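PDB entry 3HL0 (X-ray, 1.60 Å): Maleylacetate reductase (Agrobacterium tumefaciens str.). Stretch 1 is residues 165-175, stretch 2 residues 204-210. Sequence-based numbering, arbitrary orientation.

Stretch 1 165-175: ISMTSGLNAMA
Stretch 2 204-210: ALPVVRQ

Helices can pack without a hydrogen bond between them when their apolar side chains fit together, and two helical segments of maleylacetate reductase illustrate how one bump and one hollow can organise such a contact. Residues 165-175 and 204-210 both belong to longer helices and run nearly antiparallel, with 169° between their N-to-C directions and 10.0 Å between axes at closest approach. The register is set by Met167 and Leu205, whose CA atoms lie 6.5 Å apart. Together the stretches bury 290 Å².

The backbone hydrogen bonds found here run within each helix, and none crosses between the two. In the first stretch, phi stays near -65° and psi near -40°, and an unbroken i to i+4 ladder runs from Ser169 N to Ile165 O (2.7 Å) through to Ala175 N to Leu171 O (2.9 Å). The second stretch is also helical, with phi from -56° to -82° and psi from -28° to -45°, but it is kinked at Pro206, whose N makes no bond to the preceding turn; regular bonding is seen at Val208 N to Ala204 O (2.9 Å) and Arg209 N to Leu205 O (3.0 Å).

The bump is Leu205. Its CA-to-CB bond points toward the first helix, and with chi1 m (-68°) and chi2 t (169°) the side chain enters a hole formed by Met167, Gly170, Leu171 and Met174. Gly170 makes the depth of this hollow possible: Leu205 CD1 rests 3.8 Å from Gly170 CA, whereas an ideal CB at that position would fall only 2.5 Å from Leu205 CD1, a clash. The same methyl meets the selenium of Met174 (CD1 to SE, 4.2 Å), an apolar contact with a side chain in the m, t, p conformation. The other methyl, Leu205 CD2, lies 3.7 Å from Ser166 O, a carbonyl already engaged by Gly170 N within its own helix (2.9 Å).

A second projection comes from Met167, like Met174 a selenomethionine. Its CA-to-CB bond points sideways, yet chi1 and chi2 both m (-60° and -54°), followed by chi3 at 99°, bring its end nearer the second helix. Its terminal methyl lies against Leu205 and Val208: Met167 CE is 3.5 Å from Leu205 O, 4.1 Å from Leu205 CD2 and 3.7 Å from Val208 CG1. Val208, with chi1 t (170°), also approaches Ser166, CG1 to CB, at 4.2 Å.

At the exposed margin, the base of the Arg209 side chain borders the contact, CB being 3.9 Å from Met167 SE; the chain is extended (chi1 to chi3 t, chi4 -180°), and its NH1 is hydrogen-bonded elsewhere in the structure.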

ATOM      1  N   ILE A 165      -2.604   4.484   8.482  1.00 11.05           N
ATOM      2  CA  ILE A 165      -3.040   5.307   7.331  1.00 11.59           C
ATOM      3  C   ILE A 165      -4.044   6.400   7.787  1.00 10.46           C
ATOM      4  O   ILE A 165      -4.079   7.508   7.206  1.00 10.59           O
ATOM      5  CB  ILE A 165      -3.543   4.510   6.090  1.00 11.64           C
ATOM      6  CG1 ILE A 165      -3.830   5.437   4.935  1.00 13.78           C
ATOM      7  CG2 ILE A 165      -4.792   3.669   6.415  1.00 12.25           C
ATOM      8  CD1 ILE A 165      -2.595   6.094   4.429  1.00 18.81           C
ATOM      9  N   SER A 166      -4.815   6.116   8.836  1.00 10.69           N
ATOM     10  CA  SER A 166      -5.707   7.177   9.387  1.00 10.08           C
ATOM     11  C   SER A 166      -4.863   8.399   9.811  1.00  9.94           C
ATOM     12  O   SER A 166      -5.237   9.575   9.515  1.00  9.19           O
ATOM     13  CB  SER A 166      -6.561   6.680  10.592  1.00  9.50           C
ATOM     14  OG  SER A 166      -7.462   5.664  10.126  1.00  9.90           O
HETATM   15  N   MSE A 167      -3.724   8.149  10.467  1.00 10.07           N
HETATM   16  CA  MSE A 167      -2.864   9.242  10.944  1.00 10.65           C
HETATM   17  C   MSE A 167      -2.192   9.968   9.771  1.00 11.33           C
HETATM   18  O   MSE A 167      -2.208  11.198   9.715  1.00 10.89           O
HETATM   19  CB  MSE A 167      -1.808   8.733  11.917  1.00 11.42           C
HETATM   20  CG  MSE A 167      -2.368   8.052  13.187  1.00 13.10           C
HETATM   21 SE   MSE A 167      -3.626   9.094  14.223  0.75 10.15          SE
HETATM   22  CE  MSE A 167      -5.265   8.351  13.611  1.00 14.28           C
ATOM     23  N   THR A 168      -1.617   9.220   8.829  1.00  9.58           N
ATOM     24  CA  THR A 168      -0.882   9.903   7.748  1.00  9.61           C
ATOM     25  C   THR A 168      -1.858  10.555   6.753  1.00  8.85           C
ATOM     26  O   THR A 168      -1.596  11.679   6.269  1.00  9.22           O
ATOM     27  CB  THR A 168       0.110   8.981   7.011  1.00 10.03           C
ATOM     28  OG1 THR A 168      -0.616   7.810   6.599  1.00 11.14           O
ATOM     29  CG2 THR A 168       1.203   8.585   7.992  1.00 10.92           C
ATOM     30  N   SER A 169      -2.992   9.908   6.467  1.00  8.83           N
ATOM     31  CA  SER A 169      -3.973  10.545   5.614  1.00  9.40           C
ATOM     32  C   SER A 169      -4.523  11.796   6.316  1.00  8.12           C
ATOM     33  O   SER A 169      -4.790  12.810   5.648  1.00  8.27           O
ATOM     34  CB  SER A 169      -5.120   9.550   5.314  1.00  9.65           C
ATOM     35  OG  SER A 169      -6.080  10.138   4.374  1.00 10.70           O
ATOM     36  N   GLY A 170      -4.676  11.746   7.652  1.00  7.80           N
ATOM     37  CA  GLY A 170      -5.175  12.922   8.418  1.00  7.49           C
ATOM     38  C   GLY A 170      -4.179  14.057   8.285  1.00  7.11           C
ATOM     39  O   GLY A 170      -4.566  15.216   8.111  1.00  8.36           O
ATOM     40  N   LEU A 171      -2.860  13.744   8.359  1.00  6.72           N
ATOM     41  CA  LEU A 171      -1.859  14.792   8.137  1.00  8.68           C
ATOM     42  C   LEU A 171      -1.850  15.323   6.699  1.00  7.34           C
ATOM     43  O   LEU A 171      -1.578  16.514   6.489  1.00  7.97           O
ATOM     44  CB  LEU A 171      -0.445  14.329   8.579  1.00  8.50           C
ATOM     45  CG  LEU A 171      -0.304  14.136  10.094  1.00  9.67           C
ATOM     46  CD1 LEU A 171       0.945  13.243  10.356  1.00 12.20           C
ATOM     47  CD2 LEU A 171      -0.159  15.481  10.787  1.00 12.76           C
ATOM     48  N   ASN A 172      -2.136  14.456   5.710  1.00  8.73           N
ATOM     49  CA  ASN A 172      -2.305  14.894   4.315  1.00  8.51           C
ATOM     50  C   ASN A 172      -3.433  15.932   4.203  1.00  8.94           C
ATOM     51  O   ASN A 172      -3.297  16.965   3.525  1.00  8.35           O
ATOM     52  CB  ASN A 172      -2.597  13.647   3.433  1.00  9.78           C
ATOM     53  CG  ASN A 172      -2.691  13.941   1.928  1.00 11.46           C
ATOM     54  OD1 ASN A 172      -2.280  14.981   1.400  1.00 14.60           O
ATOM     55  ND2 ASN A 172      -3.228  12.964   1.222  1.00 12.12           N
ATOM     56  N   ALA A 173      -4.542  15.671   4.889  1.00  7.80           N
ATOM     57  CA  ALA A 173      -5.648  16.652   4.917  1.00  8.69           C
ATOM     58  C   ALA A 173      -5.165  17.965   5.522  1.00  8.51           C
ATOM     59  O   ALA A 173      -5.377  19.058   4.960  1.00  8.52           O
ATOM     60  CB  ALA A 173      -6.847  16.088   5.750  1.00  8.27           C
HETATM   61  N   MSE A 174      -4.514  17.865   6.668  1.00  7.28           N
HETATM   62  CA  MSE A 174      -4.029  19.073   7.368  1.00  7.50           C
HETATM   63  C   MSE A 174      -3.092  19.882   6.462  1.00  7.78           C
HETATM   64  O   MSE A 174      -3.084  21.123   6.507  1.00  7.94           O
HETATM   65  CB  MSE A 174      -3.315  18.730   8.668  1.00  7.75           C
HETATM   66  CG  MSE A 174      -4.307  18.196   9.661  1.00  6.40           C
HETATM   67 SE   MSE A 174      -3.495  17.598  11.303  0.75  8.55          SE
HETATM   68  CE  MSE A 174      -2.680  19.181  11.839  1.00 13.47           C
ATOM     69  N   ALA A 175      -2.303  19.192   5.629  1.00  7.28           N
ATOM     70  CA  ALA A 175      -1.421  19.917   4.722  1.00  8.41           C
ATOM     71  C   ALA A 175      -2.168  20.845   3.754  1.00  7.30           C
ATOM     72  O   ALA A 175      -1.702  21.936   3.463  1.00  7.09           O
ATOM     73  CB  ALA A 175      -0.538  18.906   3.931  1.00  8.75           C
ATOM     74  N   ALA A 204      -9.479  15.343  16.613  1.00 12.57           N
ATOM     75  CA  ALA A 204      -9.972  14.002  16.316  1.00 12.12           C
ATOM     76  C   ALA A 204      -8.872  12.969  16.189  1.00 12.86           C
ATOM     77  O   ALA A 204      -9.060  11.849  16.662  1.00 13.15           O
ATOM     78  CB  ALA A 204     -10.843  13.966  15.059  1.00 12.99           C
ATOM     79  N   LEU A 205      -7.763  13.284  15.507  1.00 11.24           N
ATOM     80  CA  LEU A 205      -6.798  12.207  15.197  1.00 10.26           C
ATOM     81  C   LEU A 205      -6.211  11.508  16.441  1.00 10.78           C
ATOM     82  O   LEU A 205      -6.116  10.298  16.390  1.00 11.03           O
ATOM     83  CB  LEU A 205      -5.671  12.733  14.277  1.00 10.47           C
ATOM     84  CG  LEU A 205      -6.213  13.074  12.877  1.00  8.92           C
ATOM     85  CD1 LEU A 205      -5.133  13.847  12.072  1.00 11.55           C
ATOM     86  CD2 LEU A 205      -6.686  11.831  12.073  1.00 12.19           C
ATOM     87  N   PRO A 206      -5.869  12.242  17.530  1.00 11.73           N
ATOM     88  CA  PRO A 206      -5.355  11.531  18.730  1.00 13.00           C
ATOM     89  C   PRO A 206      -6.382  10.590  19.338  1.00 14.73           C
ATOM     90  O   PRO A 206      -6.007   9.517  19.883  1.00 15.05           O
ATOM     91  CB  PRO A 206      -5.047  12.669  19.712  1.00 13.68           C
ATOM     92  CG  PRO A 206      -4.737  13.847  18.789  1.00 12.92           C
ATOM     93  CD  PRO A 206      -5.794  13.703  17.717  1.00 12.08           C
ATOM     94  N   VAL A 207      -7.664  10.962  19.252  1.00 13.81           N
ATOM     95  CA  VAL A 207      -8.762  10.094  19.715  1.00 14.55           C
ATOM     96  C   VAL A 207      -8.957   8.885  18.841  1.00 15.54           C
ATOM     97  O   VAL A 207      -9.077   7.739  19.338  1.00 16.81           O
ATOM     98  CB  VAL A 207     -10.079  10.871  19.872  1.00 15.11           C
ATOM     99  CG1 VAL A 207     -11.216   9.925  20.416  1.00 16.86           C
ATOM    100  CG2 VAL A 207      -9.848  12.027  20.850  1.00 15.99           C
ATOM    101  N   VAL A 208      -8.949   9.094  17.526  1.00 14.42           N
ATOM    102  CA  VAL A 208      -9.009   7.992  16.568  1.00 14.15           C
ATOM    103  C   VAL A 208      -7.865   6.972  16.784  1.00 14.87           C
ATOM    104  O   VAL A 208      -8.090   5.754  16.666  1.00 17.72           O
ATOM    105  CB  VAL A 208      -9.024   8.535  15.085  1.00 13.20           C
ATOM    106  CG1 VAL A 208      -8.832   7.388  14.098  1.00 14.60           C
ATOM    107  CG2 VAL A 208     -10.353   9.241  14.851  1.00 14.35           C
ATOM    108  N   ARG A 209      -6.671   7.460  17.133  1.00 15.24           N
ATOM    109  CA  ARG A 209      -5.506   6.573  17.290  1.00 16.60           C
ATOM    110  C   ARG A 209      -5.792   5.562  18.413  1.00 17.98           C
ATOM    111  O   ARG A 209      -5.541   4.349  18.237  1.00 19.97           O
ATOM    112  CB  ARG A 209      -4.258   7.361  17.611  1.00 16.42           C
ATOM    113  CG  ARG A 209      -3.028   6.483  17.550  1.00 19.32           C
ATOM    114  CD  ARG A 209      -1.847   7.187  18.162  1.00 20.19           C
ATOM    115  NE  ARG A 209      -0.737   6.246  18.141  1.00 24.56           N
ATOM    116  CZ  ARG A 209       0.493   6.489  18.602  1.00 28.63           C
ATOM    117  NH1 ARG A 209       0.803   7.659  19.134  1.00 31.49           N
ATOM    118  NH2 ARG A 209       1.435   5.543  18.512  1.00 31.82           N
ATOM    119  N   GLN A 210      -6.352   6.063  19.512  1.00 18.06           N
ATOM    120  CA  GLN A 210      -6.611   5.237  20.704  1.00 20.64           C
ATOM    121  C   GLN A 210      -7.906   4.433  20.563  1.00 19.60           C
ATOM    122  O   GLN A 210      -8.064   3.330  21.144  1.00 21.73           O
ATOM    123  CB  GLN A 210      -6.526   6.079  21.990  1.00 21.70           C
ATOM    124  CG  GLN A 210      -7.604   7.159  22.181  1.00 29.15           C
ATOM    125  CD  GLN A 210      -7.171   8.293  23.126  1.00 36.09           C
ATOM    126  OE1 GLN A 210      -5.984   8.419  23.458  1.00 41.30           O
ATOM    127  NE2 GLN A 210      -8.139   9.131  23.554  1.00 36.16           N
TER